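Local coordinates for protein dimethyl-sulfide monooxygenase (Hyphomicrobium sulfonivorans, PDB 6AK1) that oxidises dimethyl sulfide to methanethiol and formaldehyde with NADH and oxygen, as the FMN-dependent large subunit of a two-component monooxygenase, at residues A105-E110 with E159-Y164; Q111-A116 with Y206-F211. All blocks are in the same frame, centred on the assembly; numbering follows the deposited sequence.

In the fold
Running from the N terminus, strand 100-106 of the parallel barrel passes through the turn 107-111 directly into helix 112-126, so the first halves of the two contacts are consecutive in the chain. Contact 1 closes a loop of 48 residues by bringing helix 157-174 back onto the turn that follows that strand. Contact 2 closes a longer one of 89 residues, setting segment 206-211 beside the start of helix 112-126. The segments alternate, so the two loops cross. Where they meet, Glu163 OE2 of contact 1 probably accepts a hydrogen bond from Tyr206 N of contact 2, and the ring of Tyr164 lies next to Pro112 and Tyr206. Barrel strand, helices and the 201-208 hairpin are thereby joined.

Contact 1. Residues A105-E110 with E159-Y164; sequences AAITFE and EMADEY
Ile107, in the turn directly after strand 100-106, faces helix 157-174 with its CA 7.5 Å from that of Ala161. The turn then carries on to Glu110, whose carbonyl meets the end of Tyr164. The phenol of Tyr164 extends from the helix to the turn, CG placed anti to the backbone N (chi1 -166°). Ile107 CB sits almost squarely over the centre of one ring face, 3.6 Å from the centroid, a CH-pi contact in which CG2 also rests on CE1. Ile107 CG1 extends its chain with chi2 near 180°, so that CD1 reaches Ala161 CB at 3.8 Å. At the far end of the ring, Tyr164 OH donates to Glu110 O over 2.8 Å; this oxygen lies in the ring plane, whereas the hydroxyl stands 39° out of the carbonyl plane. Face packing and hydrogen bond together fix the tilt of the phenol. The carboxylate of Glu110 is engaged by Arg118 in a salt bridge. A helix packed on the turn that follows the C-terminal end of a barrel strand belongs to the TIM barrel of luciferase-like monooxygenases, where Tyr158, close to Ala161, probably binds FMN.

Contact 2. Residues Q111-A116 with Y206-F211; sequences QPYLLA and YKVPGF
Pro112, directly after the N-cap residue Gln111, opens helix 112-126 and meets Tyr206 with its pyrrolidine ring. Its CG lies 4.2 Å above the plane of the Tyr206 ring, displaced toward the rim, and its CD is 4.1 Å from Tyr206 CE1, a loose packing of ring edge atoms on an aromatic face. Pro112 also touches Tyr164, Val167 and Met168 of helix 157-174, so the proline packs against both that helix and the Tyr206 ring. Segment 206-211 includes one strand of the small antiparallel hairpin formed by strands 201-202 and 207-208, an excursion from the barrel that lies here over the N-terminal end of a barrel helix. Tyr113 follows, and its chi1 of -167° sets the phenol trans to its own backbone N, which swings it out to the hairpin. There Val208 CG1 approaches CD1 at 3.9 Å, oblique to the ring. Further along, Tyr113 OH donates to Phe211 O over 2.8 Å, with a C=O...O angle of 156° and the hydroxyl tilted 18° from the carbonyl plane; the oxygen sits at the edge of the phenol, in its plane. Replacing Tyr113 by an alanine would probably leave Phe211 O without this donor and Val208 CG1 without its aromatic neighbour.

Contact 1. Residues A105-E110 with E159-Y164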
# COMPACT_ATOMS: atom_id res chain seq x y z
N ALA A 105 0.33 4.04 6.69
CA ALA A 105 0.27 4.98 7.81
C ALA A 105 0.13 6.39 7.26
O ALA A 105 0.90 6.80 6.39
CB ALA A 105 1.52 4.87 8.71
N ALA A 106 -0.87 7.12 7.75
CA ALA A 106 -1.12 8.46 7.25
C ALA A 106 -0.18 9.47 7.89
O ALA A 106 0.27 9.32 9.03
CB ALA A 106 -2.58 8.86 7.50
N ILE A 107 0.12 10.53 7.12
CA ILE A 107 0.94 11.64 7.60
C ILE A 107 0.08 12.78 8.14
O ILE A 107 0.62 13.78 8.62
CB ILE A 107 1.86 12.14 6.47
CG1 ILE A 107 1.04 12.84 5.38
CG2 ILE A 107 2.61 10.97 5.85
CD1 ILE A 107 1.87 13.28 4.17
N THR A 108 -1.24 12.62 8.11
CA THR A 108 -2.16 13.69 8.47
C THR A 108 -2.21 13.91 9.99
O THR A 108 -2.38 15.05 10.45
CB THR A 108 -3.57 13.36 7.95
OG1 THR A 108 -3.52 13.15 6.54
CG2 THR A 108 -4.55 14.47 8.26
N PHE A 109 -2.12 12.85 10.77
CA PHE A 109 -2.35 12.98 12.20
C PHE A 109 -1.12 12.69 13.05
O PHE A 109 -1.01 13.24 14.15
CB PHE A 109 -3.50 12.05 12.64
CG PHE A 109 -4.74 12.21 11.81
CD1 PHE A 109 -5.49 13.39 11.88
CD2 PHE A 109 -5.16 11.19 10.96
CE1 PHE A 109 -6.65 13.54 11.11
CE2 PHE A 109 -6.31 11.33 10.19
CZ PHE A 109 -7.05 12.51 10.26
N GLU A 110 -0.20 11.87 12.57
CA GLU A 110 0.94 11.44 13.37
C GLU A 110 2.15 12.31 13.08
O GLU A 110 2.52 12.51 11.92
CB GLU A 110 1.26 9.97 13.11
CG GLU A 110 2.13 9.39 14.21
CD GLU A 110 2.29 7.89 14.09
OE1 GLU A 110 3.22 7.36 14.73
OE2 GLU A 110 1.49 7.26 13.35
N GLU A 159 2.98 20.92 -0.17
CA GLU A 159 4.15 21.52 0.45
C GLU A 159 4.37 20.96 1.86
O GLU A 159 5.50 20.68 2.27
CB GLU A 159 3.98 23.05 0.50
CG GLU A 159 4.44 23.82 -0.76
CD GLU A 159 3.98 23.21 -2.07
OE1 GLU A 159 4.87 22.81 -2.88
OE2 GLU A 159 2.75 23.12 -2.31
N MET A 160 3.28 20.79 2.60
CA MET A 160 3.34 20.13 3.89
C MET A 160 3.88 18.72 3.76
O MET A 160 4.78 18.31 4.50
CB MET A 160 1.95 20.11 4.52
CG MET A 160 1.91 20.54 5.96
SD MET A 160 0.20 20.70 6.51
CE MET A 160 -0.44 21.92 5.35
N ALA A 161 3.35 17.96 2.80
CA ALA A 161 3.75 16.57 2.63
C ALA A 161 5.21 16.46 2.23
O ALA A 161 5.92 15.54 2.65
CB ALA A 161 2.84 15.89 1.61
N ASP A 162 5.70 17.40 1.40
CA ASP A 162 7.11 17.39 1.02
C ASP A 162 8.01 17.54 2.24
O ASP A 162 9.01 16.83 2.38
CB ASP A 162 7.42 18.53 0.03
CG ASP A 162 7.04 18.20 -1.40
OD1 ASP A 162 7.10 17.02 -1.82
OD2 ASP A 162 6.71 19.16 -2.14
N GLU A 163 7.68 18.49 3.11
CA GLU A 163 8.54 18.74 4.26
C GLU A 163 8.44 17.61 5.26
O GLU A 163 9.43 17.28 5.93
CB GLU A 163 8.18 20.07 4.91
CG GLU A 163 9.26 20.57 5.88
CD GLU A 163 8.80 21.76 6.70
OE1 GLU A 163 8.09 22.62 6.14
OE2 GLU A 163 9.13 21.83 7.89
N TYR A 164 7.26 17.00 5.38
CA TYR A 164 7.10 15.80 6.19
C TYR A 164 8.09 14.72 5.81
O TYR A 164 8.79 14.18 6.67
CB TYR A 164 5.66 15.29 6.07
CG TYR A 164 5.26 14.27 7.12
CD1 TYR A 164 5.72 12.94 7.04
CD2 TYR A 164 4.42 14.62 8.18
CE1 TYR A 164 5.37 12.00 7.99
CE2 TYR A 164 4.05 13.68 9.13
CZ TYR A 164 4.53 12.37 9.03
OH TYR A 164 4.17 11.43 9.97

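Contact 2. Residues Q111-A116 with Y206-F211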
# COMPACT_ATOMS: atom_id res chain seq x y z
N GLN A 111 2.79 12.80 14.15
CA GLN A 111 4.00 13.59 14.01
C GLN A 111 5.11 12.77 13.35
O GLN A 111 5.24 11.57 13.62
CB GLN A 111 4.47 14.08 15.39
CG GLN A 111 3.45 14.92 16.18
CD GLN A 111 2.45 14.08 17.00
OE1 GLN A 111 2.21 12.91 16.70
NE2 GLN A 111 1.85 14.70 18.02
N PRO A 112 5.93 13.37 12.48
CA PRO A 112 6.94 12.57 11.75
C PRO A 112 7.97 11.91 12.64
O PRO A 112 8.38 10.78 12.36
CB PRO A 112 7.58 13.60 10.80
CG PRO A 112 7.25 14.95 11.39
CD PRO A 112 5.91 14.79 12.05
N TYR A 113 8.41 12.57 13.72
CA TYR A 113 9.40 11.97 14.62
C TYR A 113 8.91 10.64 15.18
O TYR A 113 9.68 9.68 15.28
CB TYR A 113 9.73 12.94 15.75
CG TYR A 113 10.95 12.57 16.57
CD1 TYR A 113 12.22 12.86 16.10
CD2 TYR A 113 10.83 11.95 17.81
CE1 TYR A 113 13.34 12.53 16.83
CE2 TYR A 113 11.95 11.62 18.55
CZ TYR A 113 13.20 11.91 18.05
OH TYR A 113 14.32 11.60 18.78
N LEU A 114 7.63 10.56 15.55
CA LEU A 114 7.10 9.33 16.14
C LEU A 114 6.82 8.26 15.09
O LEU A 114 7.07 7.08 15.33
CB LEU A 114 5.82 9.63 16.91
CG LEU A 114 5.96 10.45 18.20
CD1 LEU A 114 4.58 10.66 18.81
CD2 LEU A 114 6.92 9.75 19.19
N LEU A 115 6.27 8.64 13.94
CA LEU A 115 6.08 7.64 12.89
C LEU A 115 7.43 7.06 12.46
O LEU A 115 7.55 5.85 12.23
CB LEU A 115 5.32 8.22 11.69
CG LEU A 115 5.05 7.20 10.56
CD1 LEU A 115 4.38 5.91 11.08
CD2 LEU A 115 4.24 7.81 9.42
N ALA A 116 8.45 7.91 12.38
CA ALA A 116 9.79 7.46 12.03
C ALA A 116 10.26 6.33 12.94
O ALA A 116 10.87 5.35 12.48
CB ALA A 116 10.77 8.63 12.09
N TYR A 206 7.33 22.14 10.04
CA TYR A 206 7.83 21.26 11.09
C TYR A 206 9.11 21.82 11.67
O TYR A 206 9.94 22.40 10.96
CB TYR A 206 8.05 19.83 10.55
CG TYR A 206 6.76 19.24 10.03
CD1 TYR A 206 5.77 18.83 10.91
CD2 TYR A 206 6.53 19.12 8.67
CE1 TYR A 206 4.57 18.30 10.43
CE2 TYR A 206 5.34 18.60 8.19
CZ TYR A 206 4.37 18.19 9.07
OH TYR A 206 3.20 17.68 8.59
N LYS A 207 9.25 21.66 12.98
CA LYS A 207 10.48 21.97 13.69
C LYS A 207 10.89 20.70 14.41
O LYS A 207 10.20 20.25 15.32
CB LYS A 207 10.27 23.13 14.67
CG LYS A 207 11.56 23.79 15.12
CD LYS A 207 11.30 24.81 16.21
CE LYS A 207 12.61 25.40 16.70
NZ LYS A 207 13.63 24.34 16.93
N VAL A 208 11.99 20.09 13.96
CA VAL A 208 12.53 18.88 14.57
C VAL A 208 14.04 19.11 14.71
O VAL A 208 14.80 18.87 13.76
CB VAL A 208 12.21 17.62 13.74
CG1 VAL A 208 12.71 16.35 14.45
CG2 VAL A 208 10.72 17.53 13.46
N PRO A 209 14.50 19.62 15.87
CA PRO A 209 15.94 19.91 16.02
C PRO A 209 16.81 18.68 16.24
O PRO A 209 17.96 18.65 15.82
CB PRO A 209 15.98 20.84 17.25
CG PRO A 209 14.75 20.50 18.03
CD PRO A 209 13.70 20.17 16.98
N GLY A 210 16.27 17.66 16.90
CA GLY A 210 17.09 16.61 17.48
C GLY A 210 17.47 15.51 16.50
O GLY A 210 17.38 15.64 15.28
N PHE A 211 17.94 14.40 17.08
CA PHE A 211 18.41 13.27 16.30
C PHE A 211 17.46 12.10 16.46
O PHE A 211 16.72 11.99 17.44
CB PHE A 211 19.83 12.86 16.72
CG PHE A 211 19.97 12.54 18.18
CD1 PHE A 211 19.76 11.24 18.64
CD2 PHE A 211 20.32 13.52 19.10
CE1 PHE A 211 19.89 10.93 19.99
CE2 PHE A 211 20.45 13.21 20.45
CZ PHE A 211 20.24 11.92 20.90